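Local coordinates for protein dally-like, isoform A (Drosophila melanogaster, PDB 6XTZ) that is a cell-surface glypican that binds Wnt and Hedgehog family proteins and shields the palmitoleate lipid of Wnt so that it can signal at a distance, at residues Y168-P181 / G311-G323. The protein carries 5 engineered substitutions. Sequence-based numbering, arbitrary orientation.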
loop_
_atom_site.group_PDB
_atom_site.type_symbol
_atom_site.label_atom_id
_atom_site.label_comp_id
_atom_site.label_asym_id
_atom_site.label_seq_id
_atom_site.Cartn_x
_atom_site.Cartn_y
_atom_site.Cartn_z
ATOM N N TYR A 168 -49.081 -9.183 13.948
ATOM C CA TYR A 168 -48.843 -8.003 14.764
ATOM C C TYR A 168 -47.406 -7.955 15.290
ATOM O O TYR A 168 -47.081 -7.060 16.080
ATOM C CB TYR A 168 -49.833 -7.970 15.933
ATOM C CG TYR A 168 -50.606 -6.676 16.078
ATOM C CD1 TYR A 168 -51.361 -6.172 15.029
ATOM C CD2 TYR A 168 -50.593 -5.969 17.273
ATOM C CE1 TYR A 168 -52.070 -4.992 15.159
ATOM C CE2 TYR A 168 -51.299 -4.790 17.417
ATOM C CZ TYR A 168 -52.037 -4.303 16.356
ATOM O OH TYR A 168 -52.743 -3.128 16.492
ATOM N N MET A 169 -46.550 -8.889 14.847
ATOM C CA MET A 169 -45.172 -8.969 15.323
ATOM C C MET A 169 -44.338 -7.750 14.938
ATOM O O MET A 169 -43.283 -7.519 15.541
ATOM C CB MET A 169 -44.511 -10.230 14.776
ATOM C CG MET A 169 -43.354 -10.746 15.606
ATOM S SD MET A 169 -43.895 -11.496 17.153
ATOM C CE MET A 169 -42.320 -12.096 17.746
ATOM N N ARG A 170 -44.783 -6.974 13.943
ATOM C CA ARG A 170 -44.089 -5.739 13.591
ATOM C C ARG A 170 -44.011 -4.792 14.778
ATOM O O ARG A 170 -43.029 -4.055 14.924
ATOM C CB ARG A 170 -44.792 -5.058 12.416
ATOM C CG ARG A 170 -44.996 -5.950 11.200
ATOM C CD ARG A 170 -45.791 -5.220 10.132
ATOM N NE ARG A 170 -46.071 -6.065 8.977
ATOM C CZ ARG A 170 -46.772 -5.672 7.919
ATOM N NH1 ARG A 170 -47.269 -4.443 7.868
ATOM N NH2 ARG A 170 -46.978 -6.509 6.911
ATOM N N CYS A 171 -45.040 -4.795 15.631
ATOM C CA CYS A 171 -44.993 -4.005 16.854
ATOM C C CYS A 171 -43.900 -4.513 17.785
ATOM O O CYS A 171 -43.185 -3.719 18.407
ATOM C CB CYS A 171 -46.355 -4.034 17.549
ATOM S SG CYS A 171 -46.508 -2.909 18.960
ATOM N N VAL A 172 -43.751 -5.836 17.886
ATOM C CA VAL A 172 -42.668 -6.402 18.684
ATOM C C VAL A 172 -41.320 -6.036 18.079
ATOM O O VAL A 172 -40.377 -5.681 18.796
ATOM C CB VAL A 172 -42.834 -7.929 18.813
ATOM C CG1 VAL A 172 -41.718 -8.515 19.666
ATOM C CG2 VAL A 172 -44.193 -8.267 19.398
ATOM N N SER A 173 -41.211 -6.102 16.750
ATOM C CA SER A 173 -39.963 -5.732 16.089
ATOM C C SER A 173 -39.642 -4.260 16.311
ATOM O O SER A 173 -38.503 -3.902 16.630
ATOM C CB SER A 173 -40.049 -6.047 14.595
ATOM O OG SER A 173 -38.832 -5.736 13.937
ATOM N N GLU A 174 -40.641 -3.388 16.149
ATOM C CA GLU A 174 -40.418 -1.961 16.354
ATOM C C GLU A 174 -40.095 -1.641 17.807
ATOM O O GLU A 174 -39.302 -0.731 18.076
ATOM C CB GLU A 174 -41.640 -1.165 15.894
ATOM C CG GLU A 174 -41.688 -0.905 14.397
ATOM C CD GLU A 174 -40.656 0.115 13.951
ATOM O OE1 GLU A 174 -40.187 0.902 14.800
ATOM O OE2 GLU A 174 -40.313 0.129 12.750
ATOM N N HIS A 175 -40.689 -2.371 18.751
ATOM C CA HIS A 175 -40.423 -2.109 20.160
ATOM C C HIS A 175 -39.108 -2.725 20.620
ATOM O O HIS A 175 -38.465 -2.187 21.527
ATOM C CB HIS A 175 -41.581 -2.622 21.018
ATOM C CG HIS A 175 -42.821 -1.788 20.915
ATOM N ND1 HIS A 175 -43.834 -1.841 21.849
ATOM C CD2 HIS A 175 -43.209 -0.879 19.990
ATOM C CE1 HIS A 175 -44.793 -1.000 21.502
ATOM N NE2 HIS A 175 -44.439 -0.404 20.379
ATOM N N MET A 176 -38.687 -3.835 20.011
ATOM C CA MET A 176 -37.396 -4.422 20.347
ATOM C C MET A 176 -36.223 -3.593 19.842
ATOM O O MET A 176 -35.084 -3.863 20.238
ATOM C CB MET A 176 -37.296 -5.843 19.792
ATOM C CG MET A 176 -38.115 -6.870 20.558
ATOM S SD MET A 176 -37.615 -7.015 22.283
ATOM C CE MET A 176 -38.766 -8.260 22.858
ATOM N N LYS A 177 -36.470 -2.597 18.988
ATOM C CA LYS A 177 -35.379 -1.765 18.491
ATOM C C LYS A 177 -34.804 -0.883 19.592
ATOM O O LYS A 177 -33.595 -0.627 19.619
ATOM C CB LYS A 177 -35.859 -0.911 17.316
ATOM C CG LYS A 177 -36.167 -1.703 16.056
ATOM C CD LYS A 177 -36.477 -0.781 14.886
ATOM C CE LYS A 177 -36.667 -1.566 13.599
ATOM N NZ LYS A 177 -36.893 -0.669 12.431
ATOM N N GLU A 178 -35.650 -0.407 20.506
ATOM C CA GLU A 178 -35.207 0.450 21.598
ATOM C C GLU A 178 -34.935 -0.313 22.888
ATOM O O GLU A 178 -34.314 0.247 23.798
ATOM C CB GLU A 178 -36.244 1.549 21.865
ATOM C CG GLU A 178 -37.630 1.030 22.224
ATOM C CD GLU A 178 -38.608 2.147 22.542
ATOM O OE1 GLU A 178 -39.810 1.855 22.717
ATOM O OE2 GLU A 178 -38.174 3.316 22.617
ATOM N N LEU A 179 -35.374 -1.564 22.988
ATOM C CA LEU A 179 -35.162 -2.366 24.182
ATOM C C LEU A 179 -33.848 -3.135 24.083
ATOM O O LEU A 179 -33.312 -3.364 22.998
ATOM C CB LEU A 179 -36.326 -3.334 24.392
ATOM C CG LEU A 179 -37.692 -2.679 24.609
ATOM C CD1 LEU A 179 -38.800 -3.720 24.639
ATOM C CD2 LEU A 179 -37.690 -1.855 25.888
ATOM N N LYS A 180 -33.330 -3.534 25.244
ATOM C CA LYS A 180 -32.059 -4.251 25.345
ATOM C C LYS A 180 -32.265 -5.521 26.161
ATOM O O LYS A 180 -31.852 -5.601 27.324
ATOM C CB LYS A 180 -30.981 -3.365 25.969
ATOM C CG LYS A 180 -30.732 -2.067 25.217
ATOM C CD LYS A 180 -30.304 -2.333 23.781
ATOM C CE LYS A 180 -30.113 -1.036 23.011
ATOM N NZ LYS A 180 -29.857 -1.281 21.566
ATOM N N PRO A 181 -32.891 -6.544 25.573
ATOM C CA PRO A 181 -33.208 -7.754 26.351
ATOM C C PRO A 181 -31.983 -8.488 26.866
ATOM O O PRO A 181 -32.046 -9.096 27.943
ATOM C CB PRO A 181 -34.000 -8.618 25.355
ATOM C CG PRO A 181 -34.415 -7.689 24.256
ATOM C CD PRO A 181 -33.354 -6.644 24.179
ATOM N N GLY A 311 -36.374 -10.426 31.857
ATOM C CA GLY A 311 -37.409 -11.048 31.043
ATOM C C GLY A 311 -38.810 -10.695 31.502
ATOM O O GLY A 311 -39.674 -10.350 30.691
ATOM N N GLN A 312 -39.058 -10.785 32.811
ATOM C CA GLN A 312 -40.370 -10.420 33.335
ATOM C C GLN A 312 -40.637 -8.927 33.184
ATOM O O GLN A 312 -41.796 -8.515 33.064
ATOM C CB GLN A 312 -40.487 -10.837 34.801
ATOM C CG GLN A 312 -40.394 -12.338 35.028
ATOM C CD GLN A 312 -40.393 -12.706 36.499
ATOM O OE1 GLN A 312 -40.163 -11.859 37.362
ATOM N NE2 GLN A 312 -40.654 -13.974 36.792
ATOM N N ASP A 313 -39.584 -8.108 33.183
ATOM C CA ASP A 313 -39.759 -6.668 33.039
ATOM C C ASP A 313 -40.030 -6.280 31.589
ATOM O O ASP A 313 -40.797 -5.345 31.328
ATOM C CB ASP A 313 -38.524 -5.937 33.566
ATOM C CG ASP A 313 -38.728 -4.436 33.666
ATOM O OD1 ASP A 313 -39.891 -3.983 33.610
ATOM O OD2 ASP A 313 -37.724 -3.707 33.800
ATOM N N ILE A 314 -39.420 -6.984 30.636
ATOM C CA ILE A 314 -39.584 -6.601 29.238
ATOM C C ILE A 314 -40.871 -7.175 28.652
ATOM O O ILE A 314 -41.503 -6.535 27.803
ATOM C CB ILE A 314 -38.353 -7.015 28.412
ATOM C CG1 ILE A 314 -38.449 -6.435 27.002
ATOM C CG2 ILE A 314 -38.217 -8.530 28.348
ATOM C CD1 ILE A 314 -37.310 -6.828 26.106
ATOM N N THR A 315 -41.289 -8.367 29.087
ATOM C CA THR A 315 -42.519 -8.947 28.562
ATOM C C THR A 315 -43.746 -8.130 28.940
ATOM O O THR A 315 -44.765 -8.208 28.248
ATOM C CB THR A 315 -42.680 -10.391 29.047
ATOM O OG1 THR A 315 -43.800 -10.995 28.386
ATOM C CG2 THR A 315 -42.907 -10.435 30.552
ATOM N N ASN A 316 -43.668 -7.346 30.018
ATOM C CA ASN A 316 -44.753 -6.434 30.358
ATOM C C ASN A 316 -44.671 -5.140 29.559
ATOM O O ASN A 316 -45.709 -4.565 29.213
ATOM C CB ASN A 316 -44.737 -6.127 31.857
ATOM C CG ASN A 316 -45.037 -7.348 32.708
ATOM O OD1 ASN A 316 -45.896 -8.163 32.367
ATOM N ND2 ASN A 316 -44.329 -7.480 33.824
ATOM N N ARG A 317 -43.457 -4.674 29.254
ATOM C CA ARG A 317 -43.311 -3.453 28.471
ATOM C C ARG A 317 -43.658 -3.682 27.006
ATOM O O ARG A 317 -44.058 -2.741 26.309
ATOM C CB ARG A 317 -41.887 -2.910 28.610
ATOM C CG ARG A 317 -41.683 -1.519 28.032
ATOM C CD ARG A 317 -40.297 -0.986 28.359
ATOM N NE ARG A 317 -40.031 0.290 27.702
ATOM C CZ ARG A 317 -38.889 0.962 27.809
ATOM N NH1 ARG A 317 -37.901 0.482 28.553
ATOM N NH2 ARG A 317 -38.734 2.116 27.174
ATOM N N VAL A 318 -43.518 -4.918 26.521
ATOM C CA VAL A 318 -43.905 -5.223 25.147
ATOM C C VAL A 318 -45.422 -5.222 25.007
ATOM O O VAL A 318 -45.968 -4.712 24.020
ATOM C CB VAL A 318 -43.290 -6.562 24.703
ATOM C CG1 VAL A 318 -43.857 -6.992 23.359
ATOM C CG2 VAL A 318 -41.777 -6.449 24.624
ATOM N N PHE A 319 -46.130 -5.785 25.992
ATOM C CA PHE A 319 -47.589 -5.747 25.970
ATOM C C PHE A 319 -48.109 -4.316 25.974
ATOM O O PHE A 319 -49.155 -4.033 25.378
ATOM C CB PHE A 319 -48.156 -6.521 27.162
ATOM C CG PHE A 319 -47.985 -8.011 27.055
ATOM C CD1 PHE A 319 -47.891 -8.626 25.818
ATOM C CD2 PHE A 319 -47.922 -8.796 28.195
ATOM C CE1 PHE A 319 -47.734 -9.996 25.719
ATOM C CE2 PHE A 319 -47.765 -10.166 28.104
ATOM C CZ PHE A 319 -47.671 -10.767 26.863
ATOM N N GLN A 320 -47.398 -3.404 26.633
ATOM C CA GLN A 320 -47.737 -1.986 26.595
ATOM C C GLN A 320 -47.339 -1.414 25.242
ATOM O O GLN A 320 -46.148 -1.262 24.949
ATOM C CB GLN A 320 -47.036 -1.245 27.729
ATOM C CG GLN A 320 -47.343 -1.784 29.115
ATOM C CD GLN A 320 -46.471 -1.160 30.188
ATOM O OE1 GLN A 320 -45.676 -0.261 29.912
ATOM N NE2 GLN A 320 -46.612 -1.639 31.419
ATOM N N GLY A 321 -48.329 -1.098 24.410
ATOM C CA GLY A 321 -48.102 -0.561 23.086
ATOM C C GLY A 321 -48.408 -1.525 21.960
ATOM O O GLY A 321 -48.604 -1.082 20.821
ATOM N N CYS A 322 -48.452 -2.827 22.242
ATOM C CA CYS A 322 -48.793 -3.827 21.234
ATOM C C CYS A 322 -50.074 -4.569 21.586
ATOM O O CYS A 322 -51.019 -4.567 20.791
ATOM C CB CYS A 322 -47.630 -4.812 21.047
ATOM S SG CYS A 322 -46.057 -4.048 20.580
ATOM N N GLY A 323 -50.138 -5.201 22.754
ATOM C CA GLY A 323 -51.328 -5.927 23.162
ATOM C C GLY A 323 -51.025 -7.175 23.968
ATOM O O GLY A 323 -51.908 -7.998 24.212
#
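C171 and C322 are joined covalently, SG to SG at 2.0 Å, in a disulfide whose chi3 of -87° is close to the relaxed right-angle twist. The two sulfurs lie over the same face of the H175 ring; C322 SG sits 3.6 Å from the ring centroid, 27° off the normal, so the flat ring offers its face to the sulfur in a sulfur-aromatic contact. At the ring's edge, H175 CE1 lies 3.7 Å from Q320 O. There G321 leaves the room: a CB would run into H175 CE1, and its positive phi also calls for glycine. At the outer rim the edge of Y168 meets C322 O.

Beyond the disulfide the interface turns apolar. I314 carries CG1 anti to its backbone nitrogen (chi1 -172°), and this extended reach brings I314 CD1 to 3.5 Å from P181 CG and 3.8 Å from M176 CE. L179 forks between two neighbours: CD1 rests on I314 CG1 at 3.6 Å, while L179 CD2 lies over one face of the R317 guanidinium, 3.6 Å from R317 NH1. The carboxylate of E178 is near R317 as a charge only, with no N-H pointing at it. V318, branched at CB, spreads one methyl to M176 CE and L179 CD1 and the other, more loosely, to V172 CG2.

Outside the two segments, S173 OG is hydrogen-bonded to N148 OD1 and T315 OG1 to N159 ND2, tying each helix to neighbouring parts of the chain, while M176 also packs on Y151 of helix 139-158. The contact, centred about 48 Å from the centre of the chain, thus fastens the short helix 169-176 against the last turns of helix 296-322, an oblique helix-helix packing pinned by a disulfide at one end of the elongated, all-alpha glypican core.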